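Local coordinates for protein putative sugar kinase PH1459 (Pyrococcus horikoshii, PDB 3EWM) that binds ATP and probably phosphorylates a sugar, perhaps fructose, as a carbohydrate kinase of the PfkB family, at residues A[116-119]-A[120-123]; A[164-167]-A[168-171]; A[178-181]-A[182-186]. One frame throughout, in Å; residues are numbered along the deposited sequence.

Contact 1: A[116-119]-A[120-123]; sequences DINW and DIVE
N118 caps the N-terminal end of helix 119-124, and its side chain bonds to I121 in the first turn. The amide oxygen OD1 of N118 accepts from I121 N at 3.0 Å. The bond is fairly straight, 164° at the hydrogen, but the donor stands 40° out of the amide plane and so is not on a lone pair. CG of N118 lies anti to its own backbone N (chi1 -170°), which turns the amide forward over the start of the helix. The I121 side chain crosses the amide at about a right angle, with I121 CD1 3.5 Å from N118 CG. The backbone of N118 is held too: V122 N donates to N118 O at 3.2 Å, in the carbonyl plane. E123 N donates to W119 O at 2.9 Å and continues the helical pattern. With an alanine here, I121 N is likely to lose its capping acceptor, and a gap would probably open beside I121 CD1.

The apolar side is formed by I117, W119 and V122. I117 CG2 stands 3.4 Å above the W119 ring, over its centre, and also meets V122 CG1 at 3.6 Å. V122 CG2 approaches W119 CE3 obliquely at 3.7 Å. I117 and W119 pack on V147 of helix 140-151, and V122 on I151. I117 and V122 also touch I53 of strand 49-57, while the E123 carboxylate pairs with K150. I117 precedes the cap and V122 is the fourth helix residue, so the arrangement is an asparagine N-cap with a hydrophobic staple.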
ATOM      1  N   ASP A 116     -21.593  -8.421   2.818  1.00 14.10           N
ATOM      2  CA  ASP A 116     -20.487  -8.341   3.772  1.00 13.84           C
ATOM      3  C   ASP A 116     -20.919  -7.813   5.135  1.00 14.07           C
ATOM      4  O   ASP A 116     -20.137  -7.814   6.091  1.00 14.60           O
ATOM      5  CB  ASP A 116     -19.351  -7.460   3.230  1.00 13.55           C
ATOM      6  CG  ASP A 116     -18.753  -7.996   1.942  1.00 12.69           C
ATOM      7  OD1 ASP A 116     -18.669  -9.234   1.792  1.00 10.87           O
ATOM      8  OD2 ASP A 116     -18.369  -7.174   1.081  1.00 12.60           O
ATOM      9  N   ILE A 117     -22.159  -7.351   5.218  1.00 13.44           N
ATOM     10  CA  ILE A 117     -22.651  -6.714   6.428  1.00 12.50           C
ATOM     11  C   ILE A 117     -23.244  -7.745   7.345  1.00 13.43           C
ATOM     12  O   ILE A 117     -24.140  -8.522   6.960  1.00 12.79           O
ATOM     13  CB  ILE A 117     -23.693  -5.599   6.116  1.00 12.40           C
ATOM     14  CG1 ILE A 117     -23.095  -4.563   5.139  1.00 12.23           C
ATOM     15  CG2 ILE A 117     -24.253  -4.967   7.430  1.00  9.79           C
ATOM     16  CD1 ILE A 117     -21.793  -3.896   5.650  1.00 12.10           C
ATOM     17  N   ASN A 118     -22.727  -7.755   8.567  1.00 13.12           N
ATOM     18  CA  ASN A 118     -23.318  -8.530   9.616  1.00 13.57           C
ATOM     19  C   ASN A 118     -24.496  -7.730  10.156  1.00 13.19           C
ATOM     20  O   ASN A 118     -24.349  -6.804  10.955  1.00 13.60           O
ATOM     21  CB  ASN A 118     -22.291  -8.839  10.709  1.00 13.82           C
ATOM     22  CG  ASN A 118     -22.800  -9.860  11.705  1.00 15.01           C
ATOM     23  OD1 ASN A 118     -23.899  -9.732  12.219  1.00 15.44           O
ATOM     24  ND2 ASN A 118     -21.997 -10.873  11.979  1.00 16.35           N
ATOM     25  N   TRP A 119     -25.677  -8.104   9.711  1.00 13.34           N
ATOM     26  CA  TRP A 119     -26.881  -7.366  10.052  1.00 13.55           C
ATOM     27  C   TRP A 119     -27.281  -7.577  11.487  1.00 13.73           C
ATOM     28  O   TRP A 119     -27.941  -6.738  12.077  1.00 14.40           O
ATOM     29  CB  TRP A 119     -28.003  -7.775   9.120  1.00 13.96           C
ATOM     30  CG  TRP A 119     -27.685  -7.393   7.736  1.00 13.02           C
ATOM     31  CD1 TRP A 119     -27.326  -8.224   6.717  1.00 13.69           C
ATOM     32  CD2 TRP A 119     -27.667  -6.074   7.208  1.00 14.24           C
ATOM     33  NE1 TRP A 119     -27.096  -7.503   5.579  1.00 13.94           N
ATOM     34  CE2 TRP A 119     -27.296  -6.174   5.853  1.00 15.33           C
ATOM     35  CE3 TRP A 119     -27.928  -4.809   7.748  1.00 15.78           C
ATOM     36  CZ2 TRP A 119     -27.182  -5.052   5.024  1.00 15.17           C
ATOM     37  CZ3 TRP A 119     -27.815  -3.701   6.927  1.00 13.71           C
ATOM     38  CH2 TRP A 119     -27.455  -3.831   5.577  1.00 13.87           C
ATOM     39  N   ASP A 120     -26.862  -8.692  12.059  1.00 14.34           N
ATOM     40  CA  ASP A 120     -27.114  -8.943  13.462  1.00 14.91           C
ATOM     41  C   ASP A 120     -26.386  -7.921  14.314  1.00 15.31           C
ATOM     42  O   ASP A 120     -26.963  -7.343  15.228  1.00 14.54           O
ATOM     43  CB  ASP A 120     -26.670 -10.341  13.843  1.00 15.73           C
ATOM     44  CG  ASP A 120     -27.732 -11.382  13.576  1.00 17.45           C
ATOM     45  OD1 ASP A 120     -28.865 -11.041  13.126  1.00 18.63           O
ATOM     46  OD2 ASP A 120     -27.423 -12.553  13.846  1.00 21.73           O
ATOM     47  N   ILE A 121     -25.117  -7.705  14.004  1.00 15.14           N
ATOM     48  CA  ILE A 121     -24.334  -6.686  14.700  1.00 15.93           C
ATOM     49  C   ILE A 121     -24.961  -5.293  14.551  1.00 16.49           C
ATOM     50  O   ILE A 121     -25.152  -4.587  15.554  1.00 16.08           O
ATOM     51  CB  ILE A 121     -22.841  -6.708  14.248  1.00 15.19           C
ATOM     52  CG1 ILE A 121     -22.167  -7.970  14.782  1.00 15.51           C
ATOM     53  CG2 ILE A 121     -22.100  -5.444  14.737  1.00 15.94           C
ATOM     54  CD1 ILE A 121     -20.824  -8.308  14.137  1.00 16.80           C
ATOM     55  N   VAL A 122     -25.301  -4.903  13.325  1.00 17.05           N
ATOM     56  CA  VAL A 122     -25.898  -3.579  13.121  1.00 18.62           C
ATOM     57  C   VAL A 122     -27.258  -3.447  13.850  1.00 19.18           C
ATOM     58  O   VAL A 122     -27.569  -2.390  14.389  1.00 19.01           O
ATOM     59  CB  VAL A 122     -25.984  -3.129  11.620  1.00 19.25           C
ATOM     60  CG1 VAL A 122     -24.929  -3.825  10.749  1.00 19.92           C
ATOM     61  CG2 VAL A 122     -27.376  -3.300  11.040  1.00 19.37           C
ATOM     62  N   GLU A 123     -28.045  -4.519  13.886  1.00 19.51           N
ATOM     63  CA  GLU A 123     -29.335  -4.460  14.581  1.00 19.93           C
ATOM     64  C   GLU A 123     -29.202  -4.444  16.102  1.00 19.27           C
ATOM     65  O   GLU A 123     -30.063  -3.901  16.800  1.00 19.22           O
ATOM     66  CB  GLU A 123     -30.278  -5.565  14.112  1.00 20.20           C
ATOM     67  CG  GLU A 123     -30.876  -5.266  12.730  1.00 21.57           C
ATOM     68  CD  GLU A 123     -31.979  -6.221  12.315  1.00 21.66           C
ATOM     69  OE1 GLU A 123     -32.215  -7.238  13.003  1.00 23.54           O
ATOM     70  OE2 GLU A 123     -32.618  -5.944  11.272  1.00 24.96           O
TER

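Contact 2: A[164-167]-A[168-171]; sequences RLDL and WRGQ
W168 N donates to L165 O at 2.9 Å, with 159° at the hydrogen, and this backbone bond closes the 3-10 turn. Water 2 joins three groups: it donates to L167 O and to R169 O, and accepts from Q171 NE2 at 2.8 Å. Q171 NE2 also makes a weak bond to L167 O, but its stronger partner is A136 O. Water 1 lies in the plane of the W168 ring, at its edge. It accepts from W168 NE1 at 3.3 Å and from R164 N.

D166, in the 3-10 segment, forms a salt bridge to R169 three residues on, with D166 OD1 3.3 Å from R169 NH2. No N-H points at that oxygen, which lies well out of the guanidinium plane, so the attraction is of charge alone. The carboxylate and guanidinium planes are 21° apart, and D166 CA sits over one face of the guanidinium, offset toward its rim. The R169 chain bends at chi3 (87°), folding its end over D166.

The indole packs against the backbone before it. W168 CD1 lies 3.3 Å from R164 O, near the ring plane, while L167 O is over one face. A type II beta turn from W168 to Q171 ends at the N-cap of the next helix. The loop joins strand 156-160 to helix 172-185. W168 rests on M175 and V178 of that helix, and L167 reaches L103 of strand 100-103.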
ATOM      1  N   ARG A 164     -11.553  14.386   3.877  1.00 16.08           N
ATOM      2  CA  ARG A 164     -10.283  14.178   3.215  1.00 16.93           C
ATOM      3  C   ARG A 164     -10.477  14.497   1.739  1.00 16.64           C
ATOM      4  O   ARG A 164     -10.773  13.613   0.933  1.00 15.72           O
ATOM      5  CB  ARG A 164      -9.809  12.726   3.413  1.00 17.07           C
ATOM      6  CG  ARG A 164      -9.551  12.345   4.871  1.00 19.66           C
ATOM      7  CD  ARG A 164      -8.449  13.219   5.482  1.00 25.75           C
ATOM      8  NE  ARG A 164      -8.111  12.838   6.857  1.00 30.04           N
ATOM      9  CZ  ARG A 164      -8.589  13.428   7.953  1.00 33.07           C
ATOM     10  NH1 ARG A 164      -9.476  14.430   7.874  1.00 32.62           N
ATOM     11  NH2 ARG A 164      -8.194  12.996   9.146  1.00 34.66           N
ATOM     12  N   LEU A 165     -10.308  15.774   1.405  1.00 16.97           N
ATOM     13  CA  LEU A 165     -10.534  16.285   0.042  1.00 18.06           C
ATOM     14  C   LEU A 165      -9.819  15.494  -1.042  1.00 17.91           C
ATOM     15  O   LEU A 165     -10.357  15.306  -2.131  1.00 17.86           O
ATOM     16  CB  LEU A 165     -10.159  17.775  -0.054  1.00 18.24           C
ATOM     17  CG  LEU A 165     -11.061  18.784   0.656  1.00 21.02           C
ATOM     18  CD1 LEU A 165     -10.740  20.211   0.179  1.00 23.04           C
ATOM     19  CD2 LEU A 165     -12.533  18.472   0.425  1.00 23.54           C
ATOM     20  N   ASP A 166      -8.616  15.012  -0.731  1.00 17.94           N
ATOM     21  CA  ASP A 166      -7.823  14.253  -1.688  1.00 18.93           C
ATOM     22  C   ASP A 166      -8.509  12.963  -2.111  1.00 18.40           C
ATOM     23  O   ASP A 166      -8.233  12.440  -3.190  1.00 19.11           O
ATOM     24  CB  ASP A 166      -6.424  13.954  -1.130  1.00 19.26           C
ATOM     25  CG  ASP A 166      -5.558  15.202  -1.026  1.00 23.07           C
ATOM     26  OD1 ASP A 166      -5.934  16.256  -1.606  1.00 23.58           O
ATOM     27  OD2 ASP A 166      -4.502  15.125  -0.354  1.00 27.41           O
ATOM     28  N   LEU A 167      -9.415  12.466  -1.277  1.00 17.64           N
ATOM     29  CA  LEU A 167     -10.126  11.232  -1.593  1.00 17.04           C
ATOM     30  C   LEU A 167     -11.298  11.458  -2.529  1.00 17.22           C
ATOM     31  O   LEU A 167     -11.923  10.503  -2.985  1.00 16.42           O
ATOM     32  CB  LEU A 167     -10.601  10.522  -0.324  1.00 17.03           C
ATOM     33  CG  LEU A 167      -9.513  10.057   0.647  1.00 16.09           C
ATOM     34  CD1 LEU A 167     -10.151   9.166   1.713  1.00 16.58           C
ATOM     35  CD2 LEU A 167      -8.411   9.317  -0.072  1.00 15.56           C
ATOM     36  N   TRP A 168     -11.589  12.719  -2.812  1.00 17.59           N
ATOM     37  CA  TRP A 168     -12.758  13.044  -3.616  1.00 19.05           C
ATOM     38  C   TRP A 168     -12.451  13.839  -4.869  1.00 20.24           C
ATOM     39  O   TRP A 168     -13.352  14.448  -5.443  1.00 19.71           O
ATOM     40  CB  TRP A 168     -13.754  13.826  -2.779  1.00 18.46           C
ATOM     41  CG  TRP A 168     -14.275  13.079  -1.621  1.00 18.52           C
ATOM     42  CD1 TRP A 168     -13.775  13.078  -0.350  1.00 18.61           C
ATOM     43  CD2 TRP A 168     -15.423  12.231  -1.607  1.00 18.87           C
ATOM     44  NE1 TRP A 168     -14.549  12.280   0.458  1.00 18.81           N
ATOM     45  CE2 TRP A 168     -15.564  11.743  -0.294  1.00 19.63           C
ATOM     46  CE3 TRP A 168     -16.351  11.835  -2.583  1.00 19.27           C
ATOM     47  CZ2 TRP A 168     -16.602  10.889   0.077  1.00 18.56           C
ATOM     48  CZ3 TRP A 168     -17.381  10.982  -2.216  1.00 19.10           C
ATOM     49  CH2 TRP A 168     -17.498  10.523  -0.896  1.00 18.22           C
ATOM     50  N   ARG A 169     -11.203  13.854  -5.312  1.00 22.11           N
ATOM     51  CA  ARG A 169     -10.921  14.658  -6.501  1.00 24.72           C
ATOM     52  C   ARG A 169     -11.614  14.070  -7.736  1.00 24.31           C
ATOM     53  O   ARG A 169     -11.660  12.846  -7.921  1.00 24.39           O
ATOM     54  CB  ARG A 169      -9.427  14.956  -6.703  1.00 24.64           C
ATOM     55  CG  ARG A 169      -8.506  13.780  -6.640  1.00 27.17           C
ATOM     56  CD  ARG A 169      -7.105  14.161  -7.157  1.00 28.15           C
ATOM     57  NE  ARG A 169      -6.214  14.734  -6.136  1.00 33.74           N
ATOM     58  CZ  ARG A 169      -5.676  14.058  -5.115  1.00 35.52           C
ATOM     59  NH1 ARG A 169      -5.964  12.772  -4.926  1.00 35.41           N
ATOM     60  NH2 ARG A 169      -4.853  14.674  -4.266  1.00 35.40           N
ATOM     61  N   GLY A 170     -12.193  14.959  -8.541  1.00 24.58           N
ATOM     62  CA  GLY A 170     -13.003  14.564  -9.685  1.00 24.84           C
ATOM     63  C   GLY A 170     -14.435  14.191  -9.325  1.00 25.23           C
ATOM     64  O   GLY A 170     -15.258  13.942 -10.215  1.00 25.85           O
ATOM     65  N   GLN A 171     -14.748  14.131  -8.030  1.00 24.72           N
ATOM     66  CA  GLN A 171     -16.105  13.777  -7.600  1.00 25.23           C
ATOM     67  C   GLN A 171     -16.602  14.657  -6.454  1.00 25.40           C
ATOM     68  O   GLN A 171     -17.362  14.226  -5.570  1.00 25.40           O
ATOM     69  CB  GLN A 171     -16.208  12.290  -7.257  1.00 25.29           C
ATOM     70  CG  GLN A 171     -15.203  11.826  -6.225  1.00 24.84           C
ATOM     71  CD  GLN A 171     -15.431  10.398  -5.764  1.00 25.68           C
ATOM     72  OE1 GLN A 171     -16.537   9.845  -5.880  1.00 26.52           O
ATOM     73  NE2 GLN A 171     -14.388   9.798  -5.216  1.00 24.79           N
TER
HETATM   74  O   HOH W   1     -13.282  12.193   3.477  1.00 18.02           O
HETATM   75  O   HOH W   2     -11.906  10.761  -6.166  1.00 24.11           O

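Contact 3: A[178-181]-A[182-186]; sequences VLEE and SIKLA
S182 is hydrogen-bonded twice to V178 O, one turn earlier in helix 172-185. S182 N donates at 2.9 Å and S182 OG at 2.8 Å, and the two reach V178 O from opposite faces of its plane. OG lies beside its own backbone N (chi1 -61°), close to the carbonyl of V178. This bond satisfies the hydroxyl of a buried serine, which also packs on M145 and F159.

E180 and K184 run side by side on an outer face of the helix. E180 OE2 is 3.7 Å from K184 NZ, a long salt bridge, and 3.6 Å from K184 CE. The lysine stem also lies along the backbone, with K184 CG 3.4 Å from E180 O. K184 N bonds to that same carbonyl oxygen. E181 mainly contributes backbone: its O accepts a weak bond from L185 N, while L185 CD1 lies 3.3 Å from E181 O.

L179 and I183 pack on F159 of strand 156-160, and L185 on helix 140-151. The i to i+4 bonds run as far as K184, and the last turn tightens toward i+3 bonds. This is an amphipathic helix, serving as the crossover of a beta-alpha-beta unit between strands 156-160 and 188-192.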
ATOM      1  N   VAL A 178     -23.105  13.123  -0.829  1.00 17.18           N
ATOM      2  CA  VAL A 178     -23.037  12.010   0.134  1.00 17.11           C
ATOM      3  C   VAL A 178     -22.789  12.512   1.555  1.00 15.59           C
ATOM      4  O   VAL A 178     -23.327  11.955   2.496  1.00 15.25           O
ATOM      5  CB  VAL A 178     -21.992  10.928  -0.238  1.00 16.66           C
ATOM      6  CG1 VAL A 178     -22.236  10.402  -1.655  1.00 19.37           C
ATOM      7  CG2 VAL A 178     -20.610  11.462  -0.122  1.00 18.91           C
ATOM      8  N   LEU A 179     -21.977  13.560   1.699  1.00 14.83           N
ATOM      9  CA  LEU A 179     -21.751  14.157   3.012  1.00 14.86           C
ATOM     10  C   LEU A 179     -23.032  14.736   3.560  1.00 14.16           C
ATOM     11  O   LEU A 179     -23.357  14.518   4.716  1.00 14.15           O
ATOM     12  CB  LEU A 179     -20.657  15.226   2.994  1.00 14.76           C
ATOM     13  CG  LEU A 179     -19.216  14.763   2.733  1.00 16.16           C
ATOM     14  CD1 LEU A 179     -18.294  15.974   2.749  1.00 17.25           C
ATOM     15  CD2 LEU A 179     -18.736  13.728   3.709  1.00 18.31           C
ATOM     16  N   GLU A 180     -23.778  15.460   2.724  1.00 14.45           N
ATOM     17  CA  GLU A 180     -25.046  15.999   3.173  1.00 14.71           C
ATOM     18  C   GLU A 180     -26.011  14.883   3.542  1.00 14.14           C
ATOM     19  O   GLU A 180     -26.665  14.965   4.558  1.00 14.26           O
ATOM     20  CB  GLU A 180     -25.672  16.933   2.142  1.00 15.21           C
ATOM     21  CG  GLU A 180     -26.872  17.653   2.704  1.00 16.68           C
ATOM     22  CD  GLU A 180     -27.443  18.645   1.748  1.00 19.27           C
ATOM     23  OE1 GLU A 180     -27.154  18.557   0.540  1.00 21.81           O
ATOM     24  OE2 GLU A 180     -28.193  19.508   2.219  1.00 20.94           O
ATOM     25  N   GLU A 181     -26.091  13.839   2.725  1.00 14.25           N
ATOM     26  CA  GLU A 181     -27.023  12.756   3.031  1.00 14.60           C
ATOM     27  C   GLU A 181     -26.660  12.069   4.344  1.00 13.77           C
ATOM     28  O   GLU A 181     -27.540  11.758   5.133  1.00 12.58           O
ATOM     29  CB  GLU A 181     -27.127  11.746   1.883  1.00 15.09           C
ATOM     30  CG  GLU A 181     -27.817  12.317   0.647  1.00 18.05           C
ATOM     31  CD  GLU A 181     -27.654  11.448  -0.581  1.00 21.93           C
ATOM     32  OE1 GLU A 181     -28.272  11.774  -1.621  1.00 22.03           O
ATOM     33  OE2 GLU A 181     -26.910  10.443  -0.509  1.00 24.33           O
ATOM     34  N   SER A 182     -25.362  11.882   4.570  1.00 13.15           N
ATOM     35  CA  SER A 182     -24.839  11.269   5.791  1.00 13.57           C
ATOM     36  C   SER A 182     -25.127  12.124   7.007  1.00 13.05           C
ATOM     37  O   SER A 182     -25.531  11.622   8.038  1.00 13.26           O
ATOM     38  CB  SER A 182     -23.319  11.063   5.682  1.00 13.47           C
ATOM     39  OG  SER A 182     -22.998  10.202   4.613  1.00 14.97           O
ATOM     40  N   ILE A 183     -24.886  13.425   6.884  1.00 13.69           N
ATOM     41  CA  ILE A 183     -25.123  14.340   7.983  1.00 12.91           C
ATOM     42  C   ILE A 183     -26.610  14.321   8.341  1.00 13.85           C
ATOM     43  O   ILE A 183     -26.973  14.234   9.511  1.00 13.36           O
ATOM     44  CB  ILE A 183     -24.649  15.766   7.649  1.00 13.19           C
ATOM     45  CG1 ILE A 183     -23.105  15.815   7.586  1.00 11.55           C
ATOM     46  CG2 ILE A 183     -25.173  16.724   8.703  1.00 11.68           C
ATOM     47  CD1 ILE A 183     -22.521  17.085   6.935  1.00 12.07           C
ATOM     48  N   LYS A 184     -27.461  14.359   7.312  1.00 14.56           N
ATOM     49  CA  LYS A 184     -28.914  14.335   7.503  1.00 15.93           C
ATOM     50  C   LYS A 184     -29.415  13.040   8.148  1.00 15.60           C
ATOM     51  O   LYS A 184     -30.430  13.046   8.835  1.00 15.97           O
ATOM     52  CB  LYS A 184     -29.638  14.632   6.187  1.00 15.87           C
ATOM     53  CG  LYS A 184     -29.590  16.125   5.834  1.00 18.42           C
ATOM     54  CD  LYS A 184     -30.311  16.424   4.538  1.00 21.28           C
ATOM     55  CE  LYS A 184     -30.608  17.908   4.424  1.00 23.37           C
ATOM     56  NZ  LYS A 184     -31.469  18.193   3.231  1.00 27.12           N
ATOM     57  N   LEU A 185     -28.671  11.954   7.959  1.00 15.53           N
ATOM     58  CA  LEU A 185     -28.998  10.676   8.581  1.00 15.48           C
ATOM     59  C   LEU A 185     -28.474  10.584   9.999  1.00 15.21           C
ATOM     60  O   LEU A 185     -28.944   9.765  10.783  1.00 15.65           O
ATOM     61  CB  LEU A 185     -28.445   9.511   7.760  1.00 15.90           C
ATOM     62  CG  LEU A 185     -29.121   9.192   6.415  1.00 16.21           C
ATOM     63  CD1 LEU A 185     -28.136   8.489   5.536  1.00 13.36           C
ATOM     64  CD2 LEU A 185     -30.389   8.357   6.613  1.00 17.99           C
ATOM     65  N   ALA A 186     -27.514  11.438  10.343  1.00 14.51           N
ATOM     66  CA  ALA A 186     -26.844  11.315  11.632  1.00 14.22           C
ATOM     67  C   ALA A 186     -27.572  12.037  12.760  1.00 14.26           C
ATOM     68  O   ALA A 186     -28.025  13.169  12.609  1.00 14.41           O
ATOM     69  CB  ALA A 186     -25.391  11.782  11.536  1.00 13.49           C
TER

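All three contacts are local and partly buried, but at different places along an element. Contact 1 is at a helix start, contact 2 in the loop ahead of a helix, and contact 3 in the last turns of that helix. Contacts 2 and 3 belong to one connection and touch, W168 CH2 lying 3.3 Å from V178 CG2. Contact 1 stays apart, about 12 Å from contact 3 and 16 Å from contact 2 between nearest atoms. It borders helix 140-151, as contact 3 does. Contact 1 relies on a side-chain cap, contact 2 on waters and turns, contact 3 mainly on helical backbone bonds, with a serine hydroxyl added. The outer charge pair is undirected in contact 2, long in contact 3.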